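Local coordinates for protein chloride intracellular channel exc-4 (Caenorhabditis elegans, PDB 2YV9) that may insert into membranes to form chloride channels, and is required in the worm's excretory cell to control lumen size as the canal grows, at residues P18-Y23 with G54-E59; L22-S27 with E42-L47; Q78-I83 with R95-R100; F113-S118 with T189-E194. One frame throughout, in Å; residues are numbered along the deposited sequence.

Overall arrangement
Contacts 1, 2 and 3 lie within the thioredoxin-like N-terminal domain, their centres 10 to 12 Å apart, and all involve its mixed sheet. Contact 1 pairs strand 19-25 with strand 57-63; contact 2 shares Leu22 and Tyr23 with it and packs the same strand on helix 38-52, the crossover helix. Later in the chain, contact 3 sets strand 81-84, the other neighbour of strand 19-25, against helix 94-107. Contact 4 comes last, its centre about 17 Å from those of contacts 2 and 3, where helix 190-210 begins among the helices of the GST-like fold. Phe113 and Glu190 there touch Glu46 of helix 38-52, so the helical part meets the predicted membrane-inserting helix.

Contact 1: P18-Y23 with G54-E59; sequences PLLELY and GVARVE
Four backbone hydrogen bonds zip Pro18-Leu22 to Arg57-Glu59 as a parallel ladder. Arg57 N donates to Pro18 O at 2.8 Å, nearly along the C=O axis, and Leu20 N reaches Arg57 O at 2.9 Å. The ladder continues with Glu59 N to Leu20 O at 3.2 Å and Leu22 N to Glu59 O at 3.0 Å. Side chains alternate between faces. Leu19, with CG anti to its backbone N (chi1 170°), crosses Arg57 at about a right angle and sets CB over one face of the guanidinium, 3.7 Å from NH2. Long, flexible arginine suits this spot: bent at chi3, it is held by Lys17 O and a salt bridge to Glu86. Farther along this face Glu21 and Glu59 run side by side, their OE1 atoms 3.8 Å apart. Leu20 and Val58 turn to the other face, where Leu20 CD1 approaches Ala56 CB (4.3 Å) and helix 38-52 packs through Leu47 and Tyr51. Gly54, whose positive phi closes that helix in a Schellman motif, leads the chain into the strand. The backbone bonds thus carry the pairing, while the two nearby carboxylates probably raise each other's affinity for a proton.

Contact 2: L22-S27 with E42-L47; sequences LYVKAS and EFWMEL
Leu22 lays one methyl, CD2, against the root of Trp44, 3.8 Å from Trp44 CB and as near to its backbone N, so that the leucine meets the helix backbone and the stem of the tryptophan more closely than the indole ring. With CG anti to the backbone N (chi1 -175°), the branch reaches from the strand to the helix surface, and its own CB receives Leu47 CD1 at 3.9 Å. Leu47, one turn on from Phe43, thus flanks Leu22 on the helix side, and its CD1 also lies 4.1 Å from Leu22 CD2. Trp44 has its CG anti to the backbone N as well (chi1 -170°), which swings the indole along the strand to Val24, where CG1 meets CE3 obliquely at 4.3 Å. Branched aliphatic residues at alternate positions of the strand suit this, because both present methyls to the same helix. Phe43 starts toward the strand, but its ring leads off to Ile97 and Ile101. Helical segment 42-47 runs at 148° to strand 22-25, roughly antiparallel, as part of helix 38-52, the middle element of the beta-alpha-beta unit completed by strand 57-63. No hydrogen bond links the two segments. They are therefore held by apolar contact alone, consistent with a helix that is predicted to become transmembrane and could leave this strand without breaking a polar bond to it.

Contact 3: Q78-I83 with R95-R100; sequences QPPIMI and REIEGR. With CA (calcium ion), chain C.
Gln78 opens the segment by giving its backbone O to the calcium ion at 2.9 Å. Pro79 follows, and its O accepts a hydrogen bond from the water that is itself a calcium ligand, 2.7 Å from the ion. The peptide bond into Pro80 is cis, a geometry proline tolerates far better than other residues; beyond it Pro80 O also faces the calcium, at 2.7 Å, and Thr92 O adds a further ligand. Across the contact, Ile97 CD1 sits tightly against this same carbonyl, 3.3 Å from Pro80 O, and 4.1 Å from Pro80 CB. Ile81 turns its side chain away, to Phe70 and Phe74, whereas Met82 points at the helix. Its CG is anti to the backbone N and the chain bends only at chi3 (70°), so that Met82 CB meets Ile97 CG1 at 4.0 Å while CE curls past Ile97 to touch Arg100 CB at 3.9 Å. Arg100 lends only its aliphatic base, its guanidinium being paired with Glu84. An alanine in place of Ile97 would lose both branches and probably loosen the helix from Met82 and from the calcium-bound carbonyl of Pro80. A cis-proline loop leading into an inner strand of the sheet, with a helix packed against it, is characteristic of the thioredoxin fold of GST N-terminal domains.

Contact 4: F113-S118 with T189-E194; sequences FEKDPS and TEYDCE
Glu190 has an unusual chi1 of 91° and a second bend at chi2 (-86°), which fold its carboxylate back onto the backbone of Phe113 and Glu114. Tyr191 places CG anti to its carbonyl carbon (chi1 -62°), carrying the phenol to Lys115 and Asp116. Glu190 OE2 accepts from Glu114 N at 3.2 Å through its syn lone pair, in an almost straight bond, while OE1 lies 2.5 Å from Glu114 O and over one face of the Tyr191 ring. The CB of Glu190 rests obliquely against Phe113 CD1 at 3.8 Å. An alanine at Glu190 would remove the carboxylate, and would probably leave Glu114 N without this acceptor and the linking chain less firmly held. Glu190 and Tyr191 stand near the start of helix 190-210, which opens with a capping box: Thr189 N donates to Asp192 OD2 at 2.7 Å, and Thr189 OG1 in return takes a weak bond from Tyr191 N. A Thr-x-x-Asp sequence of this kind is the N-capping box of GST-fold proteins, in their helical C-terminal domain. Threonine and aspartate suit it because short polar side chains can reach the backbone N-H groups of a helix start. Further along, Tyr191 OH accepts from Asp116 N at 3.0 Å and also bonds Glu120. Asp116 is itself the N-cap of helix 117-140, its OD1 weakly accepting from Ser118 N, with OD2 held by Arg178. Asp116 CB leans on Tyr191 CE2 at 3.8 Å.

Contact 1: P18-Y23 with G54-E59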
# COMPACT_ATOMS: atom_id res chain seq x y z
N PRO A 18 -1.03 -19.45 -12.90
CA PRO A 18 -1.88 -18.33 -12.47
C PRO A 18 -1.75 -17.09 -13.35
O PRO A 18 -0.66 -16.79 -13.86
CB PRO A 18 -1.41 -18.05 -11.05
CG PRO A 18 -0.10 -18.75 -10.90
CD PRO A 18 -0.13 -19.91 -11.83
N LEU A 19 -2.87 -16.39 -13.55
CA LEU A 19 -2.92 -15.14 -14.27
C LEU A 19 -3.05 -14.04 -13.23
O LEU A 19 -4.04 -14.00 -12.50
CB LEU A 19 -4.12 -15.06 -15.23
CG LEU A 19 -4.38 -13.68 -15.85
CD1 LEU A 19 -3.12 -13.24 -16.66
CD2 LEU A 19 -5.64 -13.69 -16.72
N LEU A 20 -2.03 -13.17 -13.17
CA LEU A 20 -1.99 -12.03 -12.24
C LEU A 20 -2.03 -10.76 -13.08
O LEU A 20 -1.19 -10.60 -13.99
CB LEU A 20 -0.71 -12.08 -11.42
CG LEU A 20 -0.48 -13.35 -10.60
CD1 LEU A 20 0.92 -13.39 -9.93
CD2 LEU A 20 -1.61 -13.54 -9.59
N GLU A 21 -3.03 -9.91 -12.84
CA GLU A 21 -3.15 -8.64 -13.54
C GLU A 21 -2.71 -7.56 -12.56
O GLU A 21 -3.11 -7.58 -11.40
CB GLU A 21 -4.57 -8.41 -14.06
CG GLU A 21 -5.09 -9.62 -14.85
CD GLU A 21 -6.57 -9.54 -15.18
OE1 GLU A 21 -6.99 -8.54 -15.81
OE2 GLU A 21 -7.31 -10.49 -14.83
N LEU A 22 -1.81 -6.69 -13.01
CA LEU A 22 -1.35 -5.56 -12.22
C LEU A 22 -1.84 -4.28 -12.85
O LEU A 22 -1.62 -4.03 -14.04
CB LEU A 22 0.17 -5.56 -12.20
CG LEU A 22 0.76 -4.48 -11.29
CD1 LEU A 22 0.52 -4.80 -9.82
CD2 LEU A 22 2.24 -4.39 -11.57
N TYR A 23 -2.49 -3.45 -12.03
CA TYR A 23 -2.98 -2.15 -12.44
C TYR A 23 -1.97 -1.17 -11.88
O TYR A 23 -1.65 -1.23 -10.70
CB TYR A 23 -4.36 -1.87 -11.83
CG TYR A 23 -5.48 -2.66 -12.48
CD1 TYR A 23 -6.28 -2.11 -13.45
CD2 TYR A 23 -5.69 -3.99 -12.14
CE1 TYR A 23 -7.29 -2.84 -14.05
CE2 TYR A 23 -6.70 -4.72 -12.72
CZ TYR A 23 -7.50 -4.15 -13.67
OH TYR A 23 -8.50 -4.90 -14.25
N GLY A 54 8.16 -18.56 -16.76
CA GLY A 54 6.94 -19.36 -16.94
C GLY A 54 6.18 -19.76 -15.69
O GLY A 54 5.33 -20.65 -15.73
N VAL A 55 6.44 -19.08 -14.57
CA VAL A 55 5.75 -19.38 -13.31
C VAL A 55 4.34 -18.74 -13.30
O VAL A 55 3.41 -19.29 -12.70
CB VAL A 55 6.61 -18.90 -12.10
CG1 VAL A 55 5.80 -18.77 -10.82
CG2 VAL A 55 7.81 -19.84 -11.87
N ALA A 56 4.18 -17.60 -13.95
CA ALA A 56 2.87 -16.91 -13.98
C ALA A 56 2.62 -16.28 -15.35
O ALA A 56 3.56 -15.96 -16.07
CB ALA A 56 2.82 -15.83 -12.88
N ARG A 57 1.35 -16.13 -15.71
CA ARG A 57 0.92 -15.24 -16.75
C ARG A 57 0.66 -13.89 -16.08
O ARG A 57 0.09 -13.82 -14.98
CB ARG A 57 -0.34 -15.72 -17.43
CG ARG A 57 -0.19 -17.05 -18.14
CD ARG A 57 -1.54 -17.52 -18.66
NE ARG A 57 -2.36 -18.07 -17.58
CZ ARG A 57 -3.68 -17.96 -17.47
NH1 ARG A 57 -4.39 -17.33 -18.39
NH2 ARG A 57 -4.31 -18.52 -16.44
N VAL A 58 1.06 -12.83 -16.76
CA VAL A 58 0.97 -11.49 -16.21
C VAL A 58 0.51 -10.52 -17.28
O VAL A 58 1.06 -10.51 -18.39
CB VAL A 58 2.35 -11.02 -15.67
CG1 VAL A 58 2.27 -9.60 -15.01
CG2 VAL A 58 2.94 -12.02 -14.76
N GLU A 59 -0.47 -9.70 -16.93
CA GLU A 59 -0.89 -8.60 -17.76
C GLU A 59 -0.72 -7.34 -16.93
O GLU A 59 -0.83 -7.40 -15.72
CB GLU A 59 -2.35 -8.76 -18.20
CG GLU A 59 -2.57 -9.99 -19.10
CD GLU A 59 -4.04 -10.21 -19.46
OE1 GLU A 59 -4.92 -9.57 -18.82
OE2 GLU A 59 -4.31 -11.02 -20.36

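Contact 2: L22-S27 with E42-L47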
# COMPACT_ATOMS: atom_id res chain seq x y z
N LEU A 22 -1.81 -6.69 -13.01
CA LEU A 22 -1.35 -5.56 -12.22
C LEU A 22 -1.84 -4.28 -12.85
O LEU A 22 -1.62 -4.03 -14.04
CB LEU A 22 0.17 -5.56 -12.20
CG LEU A 22 0.76 -4.48 -11.29
CD1 LEU A 22 0.52 -4.80 -9.82
CD2 LEU A 22 2.24 -4.39 -11.57
N TYR A 23 -2.49 -3.45 -12.03
CA TYR A 23 -2.98 -2.15 -12.44
C TYR A 23 -1.97 -1.17 -11.88
O TYR A 23 -1.65 -1.23 -10.70
CB TYR A 23 -4.36 -1.87 -11.83
CG TYR A 23 -5.48 -2.66 -12.48
CD1 TYR A 23 -6.28 -2.11 -13.45
CD2 TYR A 23 -5.69 -3.99 -12.14
CE1 TYR A 23 -7.29 -2.84 -14.05
CE2 TYR A 23 -6.70 -4.72 -12.72
CZ TYR A 23 -7.50 -4.15 -13.67
OH TYR A 23 -8.50 -4.90 -14.25
N VAL A 24 -1.46 -0.30 -12.72
CA VAL A 24 -0.45 0.68 -12.36
C VAL A 24 -0.98 2.10 -12.62
O VAL A 24 -1.74 2.33 -13.55
CB VAL A 24 0.89 0.44 -13.08
CG1 VAL A 24 1.47 -0.97 -12.70
CG2 VAL A 24 0.78 0.65 -14.61
N LYS A 25 -0.51 3.05 -11.83
CA LYS A 25 -0.85 4.44 -12.04
C LYS A 25 -0.34 4.92 -13.40
O LYS A 25 0.83 4.75 -13.72
CB LYS A 25 -0.23 5.29 -10.93
CG LYS A 25 -0.61 6.76 -11.05
CD LYS A 25 0.23 7.73 -10.21
CE LYS A 25 -0.08 9.18 -10.65
NZ LYS A 25 0.41 9.50 -12.08
N ALA A 26 -1.22 5.53 -14.21
CA ALA A 26 -0.86 6.05 -15.51
C ALA A 26 -0.14 7.40 -15.40
O ALA A 26 -0.33 8.17 -14.44
CB ALA A 26 -2.15 6.24 -16.39
N SER A 27 0.59 7.73 -16.46
CA SER A 27 1.14 9.06 -16.62
C SER A 27 0.03 10.09 -16.59
O SER A 27 -1.01 9.87 -17.17
CB SER A 27 1.81 9.16 -17.98
OG SER A 27 2.03 10.52 -18.32
N GLU A 42 8.17 -1.67 -8.53
CA GLU A 42 8.66 -2.75 -7.66
C GLU A 42 7.90 -4.06 -7.98
O GLU A 42 8.51 -5.08 -8.26
CB GLU A 42 8.43 -2.38 -6.21
CG GLU A 42 8.83 -3.44 -5.19
CD GLU A 42 8.72 -3.00 -3.74
OE1 GLU A 42 8.21 -1.88 -3.46
OE2 GLU A 42 9.10 -3.81 -2.87
N PHE A 43 6.57 -4.06 -7.89
CA PHE A 43 5.82 -5.29 -8.09
C PHE A 43 5.85 -5.75 -9.54
O PHE A 43 5.84 -6.98 -9.81
CB PHE A 43 4.40 -5.23 -7.56
CG PHE A 43 4.36 -5.02 -6.09
CD1 PHE A 43 5.06 -5.86 -5.25
CD2 PHE A 43 3.68 -3.97 -5.53
CE1 PHE A 43 5.06 -5.65 -3.89
CE2 PHE A 43 3.67 -3.78 -4.16
CZ PHE A 43 4.36 -4.60 -3.36
N TRP A 44 5.87 -4.82 -10.47
CA TRP A 44 5.96 -5.20 -11.88
C TRP A 44 7.28 -5.93 -12.10
O TRP A 44 7.29 -7.03 -12.69
CB TRP A 44 5.82 -4.00 -12.79
CG TRP A 44 5.67 -4.26 -14.28
CD1 TRP A 44 5.90 -5.42 -14.99
CD2 TRP A 44 5.29 -3.27 -15.23
NE1 TRP A 44 5.63 -5.20 -16.34
CE2 TRP A 44 5.24 -3.88 -16.49
CE3 TRP A 44 4.91 -1.92 -15.11
CZ2 TRP A 44 4.92 -3.17 -17.64
CZ3 TRP A 44 4.55 -1.23 -16.24
CH2 TRP A 44 4.57 -1.85 -17.51
N MET A 45 8.39 -5.39 -11.54
CA MET A 45 9.64 -6.14 -11.69
C MET A 45 9.55 -7.55 -11.11
O MET A 45 10.04 -8.54 -11.73
CB MET A 45 10.79 -5.41 -11.01
CG MET A 45 11.18 -4.11 -11.71
SD MET A 45 12.57 -3.17 -11.10
CE MET A 45 13.85 -4.39 -11.19
N GLU A 46 8.94 -7.69 -9.95
CA GLU A 46 8.78 -9.02 -9.35
C GLU A 46 7.91 -9.94 -10.24
O GLU A 46 8.23 -11.12 -10.49
CB GLU A 46 8.22 -8.87 -7.95
CG GLU A 46 9.21 -8.21 -6.96
CD GLU A 46 8.61 -7.90 -5.60
OE1 GLU A 46 7.41 -8.24 -5.38
OE2 GLU A 46 9.33 -7.35 -4.78
N LEU A 47 6.77 -9.43 -10.67
CA LEU A 47 5.94 -10.20 -11.60
C LEU A 47 6.69 -10.60 -12.88
O LEU A 47 6.51 -11.73 -13.37
CB LEU A 47 4.66 -9.45 -11.94
CG LEU A 47 3.73 -9.43 -10.71
CD1 LEU A 47 2.53 -8.45 -10.96
CD2 LEU A 47 3.16 -10.74 -10.33

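Contact 3: Q78-I83 with R95-R100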
# COMPACT_ATOMS: atom_id res chain seq x y z
N GLN A 78 -5.60 2.57 -4.32
CA GLN A 78 -4.72 3.13 -5.33
C GLN A 78 -3.81 2.06 -5.90
O GLN A 78 -3.48 1.07 -5.17
CB GLN A 78 -3.80 4.20 -4.70
CG GLN A 78 -4.57 5.40 -4.16
CD GLN A 78 -5.38 6.07 -5.24
OE1 GLN A 78 -6.63 6.11 -5.20
NE2 GLN A 78 -4.70 6.58 -6.25
N PRO A 79 -3.34 2.28 -7.16
CA PRO A 79 -2.34 1.38 -7.66
C PRO A 79 -1.12 1.47 -6.80
O PRO A 79 -0.88 2.49 -6.16
CB PRO A 79 -2.05 1.89 -9.07
CG PRO A 79 -3.21 2.72 -9.43
CD PRO A 79 -3.68 3.30 -8.16
N PRO A 80 -0.34 0.37 -6.74
CA PRO A 80 -0.58 -0.90 -7.41
C PRO A 80 -1.70 -1.73 -6.80
O PRO A 80 -1.90 -1.77 -5.57
CB PRO A 80 0.73 -1.65 -7.19
CG PRO A 80 1.26 -1.09 -5.91
CD PRO A 80 0.86 0.32 -5.87
N ILE A 81 -2.44 -2.39 -7.69
CA ILE A 81 -3.50 -3.32 -7.33
C ILE A 81 -3.29 -4.56 -8.23
O ILE A 81 -3.05 -4.42 -9.42
CB ILE A 81 -4.93 -2.74 -7.60
CG1 ILE A 81 -5.23 -1.65 -6.60
CG2 ILE A 81 -5.98 -3.79 -7.42
CD1 ILE A 81 -6.39 -0.77 -7.04
N MET A 82 -3.41 -5.75 -7.66
CA MET A 82 -3.22 -7.00 -8.38
C MET A 82 -4.47 -7.85 -8.29
O MET A 82 -5.06 -7.99 -7.17
CB MET A 82 -1.99 -7.76 -7.88
CG MET A 82 -1.59 -8.91 -8.80
SD MET A 82 -0.00 -9.62 -8.31
CE MET A 82 -0.34 -10.44 -6.78
N ILE A 83 -4.91 -8.36 -9.47
CA ILE A 83 -6.12 -9.15 -9.58
C ILE A 83 -5.79 -10.56 -9.97
O ILE A 83 -4.94 -10.77 -10.88
CB ILE A 83 -7.11 -8.63 -10.65
CG1 ILE A 83 -7.31 -7.12 -10.51
CG2 ILE A 83 -8.44 -9.32 -10.49
CD1 ILE A 83 -7.72 -6.75 -9.24
N ARG A 95 0.89 -5.18 1.23
CA ARG A 95 1.24 -6.40 2.01
C ARG A 95 0.67 -7.66 1.28
O ARG A 95 1.33 -8.70 1.20
CB ARG A 95 0.67 -6.33 3.45
CG ARG A 95 1.34 -5.25 4.28
CD ARG A 95 0.58 -4.98 5.58
NE ARG A 95 -0.71 -4.32 5.33
CZ ARG A 95 -1.70 -4.24 6.22
NH1 ARG A 95 -1.55 -4.65 7.47
NH2 ARG A 95 -2.83 -3.61 5.89
N GLU A 96 -0.57 -7.57 0.82
CA GLU A 96 -1.27 -8.64 0.11
C GLU A 96 -0.58 -8.98 -1.22
O GLU A 96 -0.36 -10.16 -1.54
CB GLU A 96 -2.71 -8.23 -0.17
CG GLU A 96 -3.57 -8.03 1.07
CD GLU A 96 -4.93 -7.37 0.75
OE1 GLU A 96 -5.09 -6.68 -0.28
OE2 GLU A 96 -5.86 -7.57 1.55
N ILE A 97 -0.21 -7.96 -1.99
CA ILE A 97 0.42 -8.17 -3.32
C ILE A 97 1.75 -8.84 -3.08
O ILE A 97 2.05 -9.86 -3.70
CB ILE A 97 0.59 -6.84 -4.09
CG1 ILE A 97 -0.78 -6.19 -4.36
CG2 ILE A 97 1.37 -7.02 -5.39
CD1 ILE A 97 -0.65 -4.71 -4.85
N GLU A 98 2.56 -8.30 -2.18
CA GLU A 98 3.88 -8.91 -1.91
C GLU A 98 3.72 -10.34 -1.42
O GLU A 98 4.50 -11.22 -1.80
CB GLU A 98 4.64 -8.16 -0.85
CG GLU A 98 6.07 -8.62 -0.70
CD GLU A 98 6.77 -7.81 0.38
OE1 GLU A 98 7.50 -6.89 0.02
OE2 GLU A 98 6.53 -8.02 1.58
N GLY A 99 2.74 -10.55 -0.53
CA GLY A 99 2.46 -11.88 0.06
C GLY A 99 2.20 -12.94 -1.00
O GLY A 99 2.70 -14.08 -0.95
N ARG A 100 1.41 -12.57 -1.99
CA ARG A 100 1.05 -13.52 -3.05
C ARG A 100 2.29 -13.81 -3.93
O ARG A 100 2.55 -14.96 -4.31
CB ARG A 100 -0.12 -13.01 -3.89
CG ARG A 100 -0.53 -13.99 -5.03
CD ARG A 100 -0.89 -15.40 -4.50
NE ARG A 100 -1.35 -16.20 -5.64
CZ ARG A 100 -1.04 -17.48 -5.85
NH1 ARG A 100 -0.28 -18.15 -5.00
NH2 ARG A 100 -1.49 -18.09 -6.95
CA CA C . -2.04 -0.50 -3.24
O HOH W 1 -1.05 1.98 -3.00

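Contact 4: F113-S118 with T189-E194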
# COMPACT_ATOMS: atom_id res chain seq x y z
N PHE A 113 13.06 -13.28 -2.89
CA PHE A 113 12.89 -12.57 -1.64
C PHE A 113 13.89 -13.02 -0.63
O PHE A 113 14.07 -14.24 -0.41
CB PHE A 113 11.51 -12.77 -1.05
CG PHE A 113 10.44 -12.14 -1.85
CD1 PHE A 113 10.09 -10.82 -1.65
CD2 PHE A 113 9.80 -12.85 -2.84
CE1 PHE A 113 9.10 -10.25 -2.39
CE2 PHE A 113 8.82 -12.29 -3.62
CZ PHE A 113 8.46 -10.99 -3.39
N GLU A 114 14.52 -12.01 -0.03
CA GLU A 114 15.48 -12.19 1.06
C GLU A 114 15.28 -11.09 2.09
O GLU A 114 14.55 -10.13 1.83
CB GLU A 114 16.90 -12.11 0.53
CG GLU A 114 17.28 -13.16 -0.45
CD GLU A 114 17.30 -14.54 0.12
OE1 GLU A 114 17.30 -14.69 1.37
OE2 GLU A 114 17.29 -15.47 -0.69
N LYS A 115 15.84 -11.26 3.28
CA LYS A 115 15.83 -10.22 4.31
C LYS A 115 17.25 -9.73 4.56
O LYS A 115 18.19 -10.50 4.75
CB LYS A 115 15.19 -10.71 5.60
CG LYS A 115 13.68 -10.62 5.60
CD LYS A 115 13.19 -9.17 5.70
CE LYS A 115 11.67 -9.08 5.60
NZ LYS A 115 11.21 -7.86 4.86
N ASP A 116 17.43 -8.41 4.49
CA ASP A 116 18.75 -7.84 4.63
C ASP A 116 18.56 -6.45 5.19
O ASP A 116 18.08 -5.54 4.47
CB ASP A 116 19.46 -7.79 3.32
CG ASP A 116 20.87 -7.24 3.44
OD1 ASP A 116 21.20 -6.68 4.51
OD2 ASP A 116 21.61 -7.35 2.47
N PRO A 117 18.87 -6.26 6.47
CA PRO A 117 18.63 -4.95 7.08
C PRO A 117 19.68 -3.90 6.65
O PRO A 117 19.38 -2.71 6.66
CB PRO A 117 18.71 -5.24 8.58
CG PRO A 117 19.68 -6.38 8.67
CD PRO A 117 19.44 -7.22 7.43
N SER A 118 20.84 -4.34 6.19
CA SER A 118 21.82 -3.45 5.57
C SER A 118 21.17 -2.77 4.36
O SER A 118 21.19 -1.56 4.23
CB SER A 118 23.08 -4.20 5.15
OG SER A 118 23.83 -3.44 4.20
N THR A 189 16.51 -9.55 -6.54
CA THR A 189 15.66 -9.72 -5.38
C THR A 189 14.73 -8.51 -5.25
O THR A 189 14.87 -7.54 -5.99
CB THR A 189 16.48 -9.87 -4.07
OG1 THR A 189 17.22 -8.66 -3.77
CG2 THR A 189 17.43 -11.09 -4.13
N GLU A 190 13.85 -8.56 -4.24
CA GLU A 190 12.95 -7.44 -3.99
C GLU A 190 13.72 -6.12 -3.74
O GLU A 190 13.27 -5.04 -4.15
CB GLU A 190 11.95 -7.75 -2.87
CG GLU A 190 12.39 -7.36 -1.42
CD GLU A 190 13.21 -8.40 -0.74
OE1 GLU A 190 13.28 -8.37 0.53
OE2 GLU A 190 13.79 -9.24 -1.46
N TYR A 191 14.91 -6.20 -3.15
CA TYR A 191 15.70 -5.01 -2.91
C TYR A 191 16.13 -4.32 -4.20
O TYR A 191 16.17 -3.10 -4.26
CB TYR A 191 16.85 -5.29 -2.01
CG TYR A 191 16.39 -5.77 -0.65
CD1 TYR A 191 15.61 -4.98 0.16
CD2 TYR A 191 16.79 -7.02 -0.16
CE1 TYR A 191 15.20 -5.39 1.41
CE2 TYR A 191 16.34 -7.47 1.09
CZ TYR A 191 15.58 -6.62 1.89
OH TYR A 191 15.14 -6.98 3.16
N ASP A 192 16.45 -5.09 -5.25
CA ASP A 192 16.69 -4.51 -6.59
C ASP A 192 15.46 -3.87 -7.14
O ASP A 192 15.54 -2.85 -7.85
CB ASP A 192 17.14 -5.58 -7.51
CG ASP A 192 18.40 -6.28 -6.95
OD1 ASP A 192 19.42 -5.60 -6.73
OD2 ASP A 192 18.32 -7.51 -6.66
N CYS A 193 14.33 -4.50 -6.84
CA CYS A 193 13.04 -4.03 -7.35
C CYS A 193 12.69 -2.67 -6.70
O CYS A 193 11.88 -1.90 -7.26
CB CYS A 193 11.98 -5.03 -7.15
SG CYS A 193 12.29 -6.56 -8.12
N GLU A 194 13.35 -2.34 -5.58
CA GLU A 194 13.19 -1.05 -4.89
C GLU A 194 14.31 -0.06 -5.24
O GLU A 194 14.07 1.11 -5.55
CB GLU A 194 13.14 -1.28 -3.39
CG GLU A 194 11.93 -2.14 -3.03
CD GLU A 194 11.99 -2.78 -1.66
OE1 GLU A 194 12.97 -2.54 -0.92
OE2 GLU A 194 11.00 -3.48 -1.32